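Local coordinates for alpha-1,2-Mannosidase (Trichoderma reesei, PDB 1HCU), which probably trims alpha-1,2-linked mannose residues from N-linked high-mannose glycans as a calcium-dependent family 47 glycosyl hydrolase, at residues E249-F262 / N479-R493. Residues are numbered along the deposited sequence; the frame is centred on the assembly and turned at random.
Sequences EYLIKMYLYDPVAF and NKFVFNTEAHPFSIR. With CA (calcium ion), chain H.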
# COMPACT_ATOMS: atom_id res chain seq x y z
N GLU A 249 0.09 -8.64 -4.83
CA GLU A 249 0.40 -8.52 -3.40
C GLU A 249 -0.54 -9.37 -2.53
O GLU A 249 -0.08 -10.14 -1.69
CB GLU A 249 0.31 -7.05 -2.96
CG GLU A 249 0.67 -6.74 -1.49
CD GLU A 249 0.40 -5.28 -1.09
OE1 GLU A 249 0.51 -4.94 0.11
OE2 GLU A 249 0.08 -4.47 -1.98
N TYR A 250 -1.84 -9.22 -2.74
CA TYR A 250 -2.81 -9.96 -1.93
C TYR A 250 -2.84 -11.46 -2.18
O TYR A 250 -3.32 -12.22 -1.35
CB TYR A 250 -4.22 -9.38 -2.10
CG TYR A 250 -4.53 -8.20 -1.19
CD1 TYR A 250 -5.82 -7.64 -1.14
CD2 TYR A 250 -3.54 -7.61 -0.41
CE1 TYR A 250 -6.10 -6.52 -0.34
CE2 TYR A 250 -3.81 -6.50 0.40
CZ TYR A 250 -5.08 -5.95 0.42
OH TYR A 250 -5.31 -4.83 1.18
N LEU A 251 -2.31 -11.88 -3.32
CA LEU A 251 -2.26 -13.29 -3.65
C LEU A 251 -1.45 -14.06 -2.60
O LEU A 251 -1.91 -15.05 -2.03
CB LEU A 251 -1.64 -13.48 -5.02
CG LEU A 251 -2.48 -14.03 -6.19
CD1 LEU A 251 -3.91 -13.56 -6.16
CD2 LEU A 251 -1.80 -13.59 -7.46
N ILE A 252 -0.23 -13.59 -2.34
CA ILE A 252 0.62 -14.24 -1.36
C ILE A 252 0.17 -13.91 0.07
O ILE A 252 0.34 -14.71 0.98
CB ILE A 252 2.10 -13.83 -1.54
CG1 ILE A 252 3.01 -14.67 -0.63
CG2 ILE A 252 2.27 -12.36 -1.25
CD1 ILE A 252 3.02 -16.14 -0.95
N LYS A 253 -0.42 -12.73 0.26
CA LYS A 253 -0.87 -12.35 1.59
C LYS A 253 -2.05 -13.19 2.08
O LYS A 253 -2.20 -13.41 3.28
CB LYS A 253 -1.18 -10.85 1.66
CG LYS A 253 0.09 -10.00 1.69
CD LYS A 253 -0.19 -8.54 1.98
CE LYS A 253 1.11 -7.74 2.10
NZ LYS A 253 0.84 -6.30 2.41
N MET A 254 -2.87 -13.66 1.14
CA MET A 254 -4.01 -14.50 1.48
C MET A 254 -3.47 -15.85 1.93
O MET A 254 -4.07 -16.52 2.77
CB MET A 254 -4.92 -14.70 0.26
CG MET A 254 -5.80 -13.50 -0.09
SD MET A 254 -6.62 -12.82 1.39
CE MET A 254 -7.89 -14.03 1.67
N TYR A 255 -2.33 -16.24 1.37
CA TYR A 255 -1.71 -17.51 1.73
C TYR A 255 -1.21 -17.46 3.17
O TYR A 255 -1.17 -18.48 3.86
CB TYR A 255 -0.54 -17.83 0.80
CG TYR A 255 0.17 -19.13 1.11
CD1 TYR A 255 -0.45 -20.37 0.91
CD2 TYR A 255 1.48 -19.12 1.57
CE1 TYR A 255 0.22 -21.57 1.16
CE2 TYR A 255 2.17 -20.31 1.82
CZ TYR A 255 1.54 -21.52 1.61
OH TYR A 255 2.25 -22.68 1.86
N LEU A 256 -0.82 -16.27 3.62
CA LEU A 256 -0.35 -16.09 4.98
C LEU A 256 -1.59 -16.12 5.88
O LEU A 256 -1.58 -16.73 6.96
CB LEU A 256 0.36 -14.73 5.14
CG LEU A 256 1.35 -14.52 6.29
CD1 LEU A 256 1.57 -13.02 6.53
CD2 LEU A 256 0.85 -15.17 7.55
N TYR A 257 -2.67 -15.48 5.42
CA TYR A 257 -3.91 -15.43 6.19
C TYR A 257 -4.46 -16.83 6.46
O TYR A 257 -5.04 -17.08 7.51
CB TYR A 257 -4.95 -14.56 5.47
CG TYR A 257 -6.19 -14.31 6.31
CD1 TYR A 257 -7.37 -15.03 6.09
CD2 TYR A 257 -6.16 -13.42 7.38
CE1 TYR A 257 -8.49 -14.87 6.92
CE2 TYR A 257 -7.27 -13.24 8.21
CZ TYR A 257 -8.43 -13.97 7.98
OH TYR A 257 -9.50 -13.80 8.82
N ASP A 258 -4.28 -17.74 5.51
CA ASP A 258 -4.72 -19.13 5.65
C ASP A 258 -4.12 -19.95 4.50
O ASP A 258 -4.67 -20.01 3.41
CB ASP A 258 -6.26 -19.22 5.63
CG ASP A 258 -6.76 -20.64 5.87
OD1 ASP A 258 -7.98 -20.83 6.08
OD2 ASP A 258 -5.94 -21.58 5.84
N PRO A 259 -2.98 -20.62 4.76
CA PRO A 259 -2.26 -21.44 3.78
C PRO A 259 -3.09 -22.54 3.12
O PRO A 259 -2.81 -22.94 1.99
CB PRO A 259 -1.10 -22.05 4.59
CG PRO A 259 -0.98 -21.17 5.80
CD PRO A 259 -2.39 -20.76 6.11
N VAL A 260 -4.09 -23.06 3.84
CA VAL A 260 -4.91 -24.12 3.28
C VAL A 260 -5.98 -23.57 2.34
O VAL A 260 -6.00 -23.91 1.16
CB VAL A 260 -5.60 -24.95 4.39
CG1 VAL A 260 -6.53 -26.00 3.77
CG2 VAL A 260 -4.54 -25.63 5.25
N ALA A 261 -6.85 -22.72 2.87
CA ALA A 261 -7.92 -22.16 2.06
C ALA A 261 -7.45 -21.43 0.81
O ALA A 261 -8.12 -21.49 -0.23
CB ALA A 261 -8.78 -21.22 2.90
N PHE A 262 -6.31 -20.74 0.89
CA PHE A 262 -5.82 -19.98 -0.25
C PHE A 262 -4.51 -20.46 -0.87
O PHE A 262 -3.74 -19.66 -1.40
CB PHE A 262 -5.73 -18.50 0.13
CG PHE A 262 -6.97 -17.96 0.78
CD1 PHE A 262 -7.13 -18.02 2.17
CD2 PHE A 262 -8.02 -17.44 0.02
CE1 PHE A 262 -8.30 -17.57 2.78
CE2 PHE A 262 -9.19 -16.99 0.62
CZ PHE A 262 -9.33 -17.05 2.00
N ASN A 479 4.24 -16.04 11.69
CA ASN A 479 3.60 -14.73 11.72
C ASN A 479 2.14 -14.82 12.14
O ASN A 479 1.39 -15.66 11.63
CB ASN A 479 3.67 -14.05 10.35
CG ASN A 479 5.06 -13.56 10.02
OD1 ASN A 479 5.87 -14.29 9.44
ND2 ASN A 479 5.35 -12.31 10.42
N LYS A 480 1.74 -13.96 13.06
CA LYS A 480 0.37 -13.97 13.52
C LYS A 480 -0.42 -12.80 12.94
O LYS A 480 -1.63 -12.70 13.15
CB LYS A 480 0.31 -13.96 15.05
CG LYS A 480 1.05 -15.14 15.67
CD LYS A 480 0.60 -15.40 17.10
CE LYS A 480 -0.81 -15.99 17.12
NZ LYS A 480 -0.85 -17.29 16.41
N PHE A 481 0.26 -11.91 12.21
CA PHE A 481 -0.40 -10.77 11.59
C PHE A 481 -0.05 -10.62 10.10
O PHE A 481 0.94 -11.19 9.63
CB PHE A 481 -0.06 -9.46 12.32
CG PHE A 481 -0.83 -9.26 13.60
CD1 PHE A 481 -0.48 -9.94 14.76
CD2 PHE A 481 -1.95 -8.43 13.63
CE1 PHE A 481 -1.23 -9.80 15.93
CE2 PHE A 481 -2.71 -8.29 14.80
CZ PHE A 481 -2.34 -8.98 15.95
N VAL A 482 -0.88 -9.88 9.37
CA VAL A 482 -0.65 -9.67 7.95
C VAL A 482 -1.04 -8.25 7.59
O VAL A 482 -2.16 -7.82 7.87
CB VAL A 482 -1.51 -10.60 7.07
CG1 VAL A 482 -1.05 -10.51 5.61
CG2 VAL A 482 -1.43 -12.02 7.58
N PHE A 483 -0.12 -7.52 6.97
CA PHE A 483 -0.40 -6.14 6.58
C PHE A 483 -1.23 -6.07 5.30
O PHE A 483 -0.92 -6.74 4.30
CB PHE A 483 0.90 -5.35 6.37
CG PHE A 483 1.67 -5.07 7.63
CD1 PHE A 483 2.75 -5.87 7.99
CD2 PHE A 483 1.35 -3.99 8.44
CE1 PHE A 483 3.51 -5.59 9.14
CE2 PHE A 483 2.10 -3.70 9.59
CZ PHE A 483 3.18 -4.51 9.94
N ASN A 484 -2.29 -5.27 5.34
CA ASN A 484 -3.14 -5.09 4.17
C ASN A 484 -2.37 -4.08 3.33
O ASN A 484 -1.30 -3.63 3.73
CB ASN A 484 -4.54 -4.58 4.58
CG ASN A 484 -4.67 -3.07 4.53
OD1 ASN A 484 -3.77 -2.33 4.94
ND2 ASN A 484 -5.81 -2.60 4.04
N THR A 485 -2.89 -3.72 2.17
CA THR A 485 -2.17 -2.80 1.30
C THR A 485 -1.96 -1.39 1.86
O THR A 485 -1.10 -0.66 1.39
CB THR A 485 -2.85 -2.72 -0.08
OG1 THR A 485 -1.84 -2.64 -1.08
CG2 THR A 485 -3.77 -1.52 -0.18
N GLU A 486 -2.73 -1.00 2.88
CA GLU A 486 -2.61 0.33 3.46
C GLU A 486 -1.92 0.21 4.83
O GLU A 486 -2.19 0.97 5.76
CB GLU A 486 -3.99 0.98 3.62
CG GLU A 486 -3.98 2.47 3.95
CD GLU A 486 -3.78 3.35 2.71
OE1 GLU A 486 -3.49 2.82 1.62
OE2 GLU A 486 -3.92 4.59 2.85
N ALA A 487 -1.04 -0.77 4.94
CA ALA A 487 -0.29 -1.01 6.17
C ALA A 487 -1.16 -1.26 7.39
O ALA A 487 -0.78 -0.92 8.51
CB ALA A 487 0.64 0.17 6.43
N HIS A 488 -2.34 -1.86 7.20
CA HIS A 488 -3.21 -2.19 8.33
C HIS A 488 -3.10 -3.68 8.59
O HIS A 488 -3.60 -4.49 7.81
CB HIS A 488 -4.66 -1.80 8.03
CG HIS A 488 -4.85 -0.33 7.80
ND1 HIS A 488 -4.36 0.62 8.66
CD2 HIS A 488 -5.45 0.34 6.79
CE1 HIS A 488 -4.64 1.82 8.19
NE2 HIS A 488 -5.30 1.68 7.06
N PRO A 489 -2.45 -4.07 9.69
CA PRO A 489 -2.25 -5.47 10.07
C PRO A 489 -3.48 -6.19 10.63
O PRO A 489 -4.09 -5.73 11.59
CB PRO A 489 -1.14 -5.38 11.11
CG PRO A 489 -1.49 -4.11 11.82
CD PRO A 489 -1.79 -3.17 10.66
N PHE A 490 -3.83 -7.33 10.04
CA PHE A 490 -4.97 -8.13 10.50
C PHE A 490 -4.46 -9.43 11.11
O PHE A 490 -3.42 -9.94 10.67
CB PHE A 490 -5.87 -8.51 9.31
CG PHE A 490 -6.42 -7.34 8.56
CD1 PHE A 490 -6.74 -7.46 7.21
CD2 PHE A 490 -6.62 -6.12 9.19
CE1 PHE A 490 -7.25 -6.37 6.50
CE2 PHE A 490 -7.13 -5.04 8.51
CZ PHE A 490 -7.45 -5.16 7.16
N SER A 491 -5.15 -9.97 12.11
CA SER A 491 -4.72 -11.25 12.68
C SER A 491 -5.08 -12.29 11.63
O SER A 491 -6.08 -12.13 10.93
CB SER A 491 -5.48 -11.58 13.97
OG SER A 491 -5.14 -10.71 15.02
N ILE A 492 -4.28 -13.35 11.51
CA ILE A 492 -4.56 -14.40 10.54
C ILE A 492 -5.67 -15.31 11.09
O ILE A 492 -5.84 -15.43 12.30
CB ILE A 492 -3.31 -15.24 10.23
CG1 ILE A 492 -2.93 -16.10 11.45
CG2 ILE A 492 -2.15 -14.30 9.86
CD1 ILE A 492 -1.80 -17.07 11.19
N ARG A 493 -6.40 -15.96 10.19
CA ARG A 493 -7.52 -16.83 10.56
C ARG A 493 -7.45 -17.64 11.86
O ARG A 493 -8.43 -17.68 12.61
CB ARG A 493 -7.84 -17.75 9.38
CG ARG A 493 -9.03 -18.66 9.60
CD ARG A 493 -9.52 -19.22 8.28
NE ARG A 493 -10.38 -18.28 7.57
CZ ARG A 493 -10.73 -18.39 6.30
NH1 ARG A 493 -11.54 -17.50 5.74
NH2 ARG A 493 -10.25 -19.39 5.57
CA CA H . 0.08 -0.51 -1.05
O HOH W 1 1.20 -2.02 -3.02
O HOH W 2 -2.30 0.43 -2.31
O HOH W 3 0.42 1.41 -3.03
O HOH W 4 2.11 0.83 0.25
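Thr485 OG1 donates to Glu249 OE2 at 2.8 Å, meeting it on the syn side but 35° out of the carboxylate plane; the same carboxylate oxygen also accepts from a calcium-bound water. Its partner OE1 takes a salt bridge from Lys253 NZ on its anti lone pair, so both Glu249 oxygens are engaged. The lysine, with CG anti to its carbonyl carbon (chi1 -75°) and the chain extended from there on, also donates to Phe483 O at 2.6 Å from above the carbonyl plane. Replacing Glu249 with an alanine would probably leave the Lys253 ammonium without its counter-charge and the Thr485 hydroxyl without its acceptor, loosening the metal site. Thr485 N points at Tyr250 OH, in the plane of the ring, along a nearly straight bond (2.8 Å, 173°). Farther along the helix, Leu256 CD1 meets Val482 CG2 tip to tip at 3.3 Å. Past the helix end, Arg493 NH2 bridges to Asp258 OD1 at 2.7 Å with the two planes almost perpendicular, while NE is paired with Asp190, which also bonds Tyr257 OH. Helix 245-257 thus braces the terminal beta hairpin, whose turn binds calcium through Thr485 O (2.7 Å) and OG1 (2.9 Å) with four waters: the metal site of the family 47 (alpha/alpha)7 barrel.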